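Local coordinates for putative lipid-transfer protein DIR1 (Arabidopsis thaliana, PDB 2RKN) that binds lipids in a hydrophobic cavity, probably transferring them, and is required for long-distance signalling in systemic acquired resistance, at residues A18-P24 and G56-A62. Where two conformers were deposited one is given. Residues are numbered along the deposited sequence.
Sequences AVSKENP and GVDPELA. With LP3 ((7R)-4,7-dihydroxy-N,N,N-trimethyl-10-oxo-3,5,9-trioxa-4-phosphaheptacosan-1-aminium 4-oxide), chain F; LP3 ((7R)-4,7-dihydroxy-N,N,N-trimethyl-10-oxo-3,5,9-trioxa-4-phosphaheptacosan-1-aminium 4-oxide), chain E.
V19, K21 and L61 carry most of this contact between loop 18-24 and the start of helix 59-68. G56 ends the preceding helix in a Schellman motif (phi 66°), easily reached without a CB. Extended S20 and V57 form one antiparallel bridge, a non-hydrogen-bonded pair (CA-CA 4.7 Å) flanked by the hydrogen bonds D58 N to V19 O (2.7 Å) and K21 N to G56 O (2.9 Å). Branched V19 (chi1 m) fills space with both methyls: V19 CG2 lies 3.7 Å from V57 CG1, and V19 CG1 3.7 Å from A62 CA. In this all-alpha lipid-transfer fold, such packing lines the cavity: V19 CG2 lies 3.9 Å from C19 of LP3 chain E, A62 CB 3.8 Å from C21 of LP3 chain F. The short D58 carboxylate N-caps the helix, OD2 accepting from the otherwise free L61 N (2.9 Å). Apolar L61 (mt) points toward the loop and covers it, CD1 3.2 Å from S20 O and 3.8 Å from P24 CB. Long, exposed K21 (chi1 m, chi2 -139°) passes beside the carboxylate (CE to D58 OD1 3.4 Å; NZ to D58 OD1 4.5 Å, beyond a salt bridge), NZ weakly hydrogen-bonding V57 O (3.3 Å).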
loop_
_atom_site.group_PDB
_atom_site.type_symbol
_atom_site.label_atom_id
_atom_site.label_comp_id
_atom_site.label_asym_id
_atom_site.label_seq_id
_atom_site.Cartn_x
_atom_site.Cartn_y
_atom_site.Cartn_z
ATOM N N ALA A 18 4.968 6.215 -0.768
ATOM C CA ALA A 18 5.717 5.126 -1.435
ATOM C C ALA A 18 4.920 4.493 -2.571
ATOM O O ALA A 18 5.539 3.723 -3.365
ATOM C CB ALA A 18 6.084 4.059 -0.370
ATOM N N VAL A 19 3.661 4.908 -2.778
ATOM C CA VAL A 19 2.908 4.381 -3.899
ATOM C C VAL A 19 2.385 5.476 -4.828
ATOM O O VAL A 19 1.515 5.189 -5.669
ATOM C CB VAL A 19 1.780 3.421 -3.411
ATOM C CG1 VAL A 19 2.423 2.263 -2.646
ATOM C CG2 VAL A 19 0.726 4.162 -2.521
ATOM N N SER A 20 2.875 6.703 -4.638
ATOM C CA SER A 20 2.321 7.823 -5.373
ATOM C C SER A 20 2.828 7.770 -6.806
ATOM O O SER A 20 4.006 7.465 -7.012
ATOM C CB SER A 20 2.702 9.118 -4.745
ATOM O OG SER A 20 2.000 9.362 -3.502
ATOM N N LYS A 21 1.942 8.080 -7.763
ATOM C CA LYS A 21 2.305 8.160 -9.157
ATOM C C LYS A 21 3.398 9.194 -9.323
ATOM O O LYS A 21 4.394 8.940 -10.007
ATOM C CB LYS A 21 1.094 8.586 -9.976
ATOM C CG LYS A 21 0.121 7.456 -10.193
ATOM C CD LYS A 21 -0.406 7.507 -11.622
ATOM C CE LYS A 21 -1.105 6.211 -11.984
ATOM N NZ LYS A 21 -2.471 6.236 -11.415
ATOM N N GLU A 22 3.191 10.330 -8.687
ATOM C CA GLU A 22 4.084 11.488 -8.870
ATOM C C GLU A 22 5.072 11.504 -7.717
ATOM O O GLU A 22 4.689 11.499 -6.537
ATOM C CB GLU A 22 3.308 12.836 -9.034
ATOM C CG GLU A 22 4.210 14.070 -9.053
ATOM C CD GLU A 22 3.566 15.376 -9.548
ATOM O OE1 GLU A 22 2.408 15.632 -9.195
ATOM O OE2 GLU A 22 4.253 16.172 -10.260
ATOM N N ASN A 23 6.371 11.514 -8.079
ATOM C CA ASN A 23 7.421 11.685 -7.090
ATOM C C ASN A 23 7.277 10.725 -5.863
ATOM O O ASN A 23 7.345 11.191 -4.714
ATOM C CB ASN A 23 7.596 13.108 -6.580
ATOM C CG ASN A 23 7.710 14.141 -7.734
ATOM O OD1 ASN A 23 8.108 13.791 -8.828
ATOM N ND2 ASN A 23 7.331 15.380 -7.441
ATOM N N PRO A 24 7.228 9.429 -6.165
ATOM C CA PRO A 24 7.194 8.471 -5.039
ATOM C C PRO A 24 8.479 8.491 -4.289
ATOM O O PRO A 24 9.498 8.997 -4.821
ATOM C CB PRO A 24 6.996 7.139 -5.740
ATOM C CG PRO A 24 7.676 7.346 -7.122
ATOM C CD PRO A 24 7.216 8.726 -7.459
ATOM N N GLY A 56 -4.038 9.563 -6.051
ATOM C CA GLY A 56 -2.803 9.542 -6.892
ATOM C C GLY A 56 -1.948 8.321 -6.636
ATOM O O GLY A 56 -0.725 8.363 -6.752
ATOM N N VAL A 57 -2.596 7.195 -6.383
ATOM C CA VAL A 57 -1.863 5.909 -6.200
ATOM C C VAL A 57 -1.537 5.150 -7.476
ATOM O O VAL A 57 -2.421 4.951 -8.325
ATOM C CB VAL A 57 -2.733 4.981 -5.316
ATOM C CG1 VAL A 57 -1.949 3.679 -5.086
ATOM C CG2 VAL A 57 -2.975 5.687 -4.047
ATOM N N ASP A 58 -0.272 4.672 -7.610
ATOM C CA ASP A 58 0.108 3.929 -8.753
ATOM C C ASP A 58 -0.112 2.467 -8.500
ATOM O O ASP A 58 0.448 1.940 -7.569
ATOM C CB ASP A 58 1.580 4.151 -9.079
ATOM C CG ASP A 58 1.943 3.491 -10.321
ATOM O OD1 ASP A 58 1.361 3.911 -11.342
ATOM O OD2 ASP A 58 2.791 2.565 -10.338
ATOM N N PRO A 59 -1.004 1.808 -9.266
ATOM C CA PRO A 59 -1.218 0.390 -8.911
ATOM C C PRO A 59 0.056 -0.498 -9.041
ATOM O O PRO A 59 0.240 -1.387 -8.197
ATOM C CB PRO A 59 -2.344 -0.061 -9.874
ATOM C CG PRO A 59 -2.367 0.892 -10.935
ATOM C CD PRO A 59 -1.838 2.216 -10.404
ATOM N N GLU A 60 0.947 -0.183 -9.965
ATOM C CA GLU A 60 2.180 -0.962 -10.129
ATOM C C GLU A 60 3.098 -0.823 -8.916
ATOM O O GLU A 60 3.624 -1.818 -8.394
ATOM C CB GLU A 60 2.868 -0.609 -11.426
ATOM C CG GLU A 60 2.284 -1.370 -12.605
ATOM C CD GLU A 60 2.970 -1.000 -13.908
ATOM O OE1 GLU A 60 3.381 -1.913 -14.675
ATOM O OE2 GLU A 60 3.122 0.218 -14.158
ATOM N N LEU A 61 3.314 0.411 -8.461
ATOM C CA LEU A 61 4.136 0.622 -7.267
ATOM C C LEU A 61 3.501 0.001 -6.065
ATOM O O LEU A 61 4.213 -0.499 -5.178
ATOM C CB LEU A 61 4.353 2.095 -6.944
ATOM C CG LEU A 61 5.229 2.978 -7.809
ATOM C CD1 LEU A 61 4.914 4.386 -7.319
ATOM C CD2 LEU A 61 6.735 2.678 -7.672
ATOM N N ALA A 62 2.164 0.049 -5.987
ATOM C CA ALA A 62 1.476 -0.514 -4.826
ATOM C C ALA A 62 1.750 -2.017 -4.814
ATOM O O ALA A 62 2.130 -2.575 -3.772
ATOM C CB ALA A 62 -0.012 -0.199 -4.900
HETATM C C1 LP3 F . -12.482 10.224 4.535
HETATM C C2 LP3 F . -11.571 9.637 3.518
HETATM C C3 LP3 F . -11.247 8.222 3.857
HETATM C C4 LP3 F . -12.537 9.255 8.302
HETATM C C11 LP3 F . -10.463 6.420 2.842
HETATM C C12 LP3 F . -9.774 6.062 1.552
HETATM C C13 LP3 F . -9.006 4.748 1.652
HETATM C C14 LP3 F . -8.089 4.644 0.432
HETATM C C15 LP3 F . -7.936 3.189 0.049
HETATM C C16 LP3 F . -6.888 2.921 -1.009
HETATM C C17 LP3 F . -6.372 1.488 -0.876
HETATM C C18 LP3 F . -5.624 1.058 -2.131
HETATM C C19 LP3 F . -4.635 -0.093 -1.975
HETATM C C20 LP3 F . -4.773 -0.818 -3.312
HETATM C C21 LP3 F . -3.520 -1.421 -3.890
HETATM C C22 LP3 F . -3.743 -1.858 -5.337
HETATM C C23 LP3 F . -2.695 -2.829 -5.933
HETATM C C24 LP3 F . -2.908 -3.011 -7.445
HETATM C C25 LP3 F . -1.845 -3.866 -8.156
HETATM C C26 LP3 F . -1.823 -3.740 -9.694
HETATM C C27 LP3 F . -0.478 -4.073 -10.387
HETATM C C28 LP3 F . -0.294 -3.547 -11.813
HETATM O O2 LP3 F . -12.045 9.809 2.287
HETATM O O3 LP3 F . -11.354 7.387 2.848
HETATM O O11 LP3 F . -10.199 5.788 3.844
HETATM O O1P LP3 F . -12.864 12.507 7.122
HETATM O O2P LP3 F . -10.778 11.257 7.462
HETATM O O3P LP3 F . -11.869 11.192 5.250
HETATM O O4P LP3 F . -12.986 9.969 7.165
HETATM P P LP3 F . -12.147 11.199 6.767
HETATM C C1 LP3 E . -5.237 12.355 6.918
HETATM C C2 LP3 E . -6.610 12.179 6.390
HETATM C C3 LP3 E . -6.815 10.777 5.946
HETATM C C4 LP3 E . -2.827 16.363 7.423
HETATM C C11 LP3 E . -6.894 9.772 3.978
HETATM C C12 LP3 E . -6.741 8.265 3.867
HETATM C C13 LP3 E . -5.432 7.854 3.194
HETATM C C14 LP3 E . -5.676 7.085 1.898
HETATM C C15 LP3 E . -4.329 7.052 1.212
HETATM C C16 LP3 E . -4.195 6.008 0.132
HETATM C C17 LP3 E . -2.840 5.341 0.319
HETATM C C18 LP3 E . -2.829 3.953 -0.273
HETATM C C19 LP3 E . -1.712 3.157 0.383
HETATM C C20 LP3 E . -1.672 1.741 -0.101
HETATM C C21 LP3 E . -0.945 1.084 1.042
HETATM C C22 LP3 E . -0.187 -0.147 0.618
HETATM C C23 LP3 E . -0.754 -0.930 -0.534
HETATM C C24 LP3 E . -0.005 -2.239 -0.527
HETATM C C25 LP3 E . -0.500 -3.095 -1.646
HETATM C C26 LP3 E . -0.375 -4.518 -1.166
HETATM C C27 LP3 E . -0.394 -5.475 -2.319
HETATM C C28 LP3 E . -1.796 -5.643 -2.869
HETATM O O2 LP3 E . -7.483 12.459 7.355
HETATM O O3 LP3 E . -6.185 10.494 4.826
HETATM O O11 LP3 E . -7.692 10.330 3.248
HETATM O O1P LP3 E . -2.322 13.547 7.336
HETATM O O2P LP3 E . -4.044 13.342 9.126
HETATM O O3P LP3 E . -4.734 13.584 6.710
HETATM O O4P LP3 E . -3.861 15.538 7.958
HETATM P P LP3 E . -3.720 14.009 7.784
HETATM O O HOH W 1 0.594 10.904 -7.243
#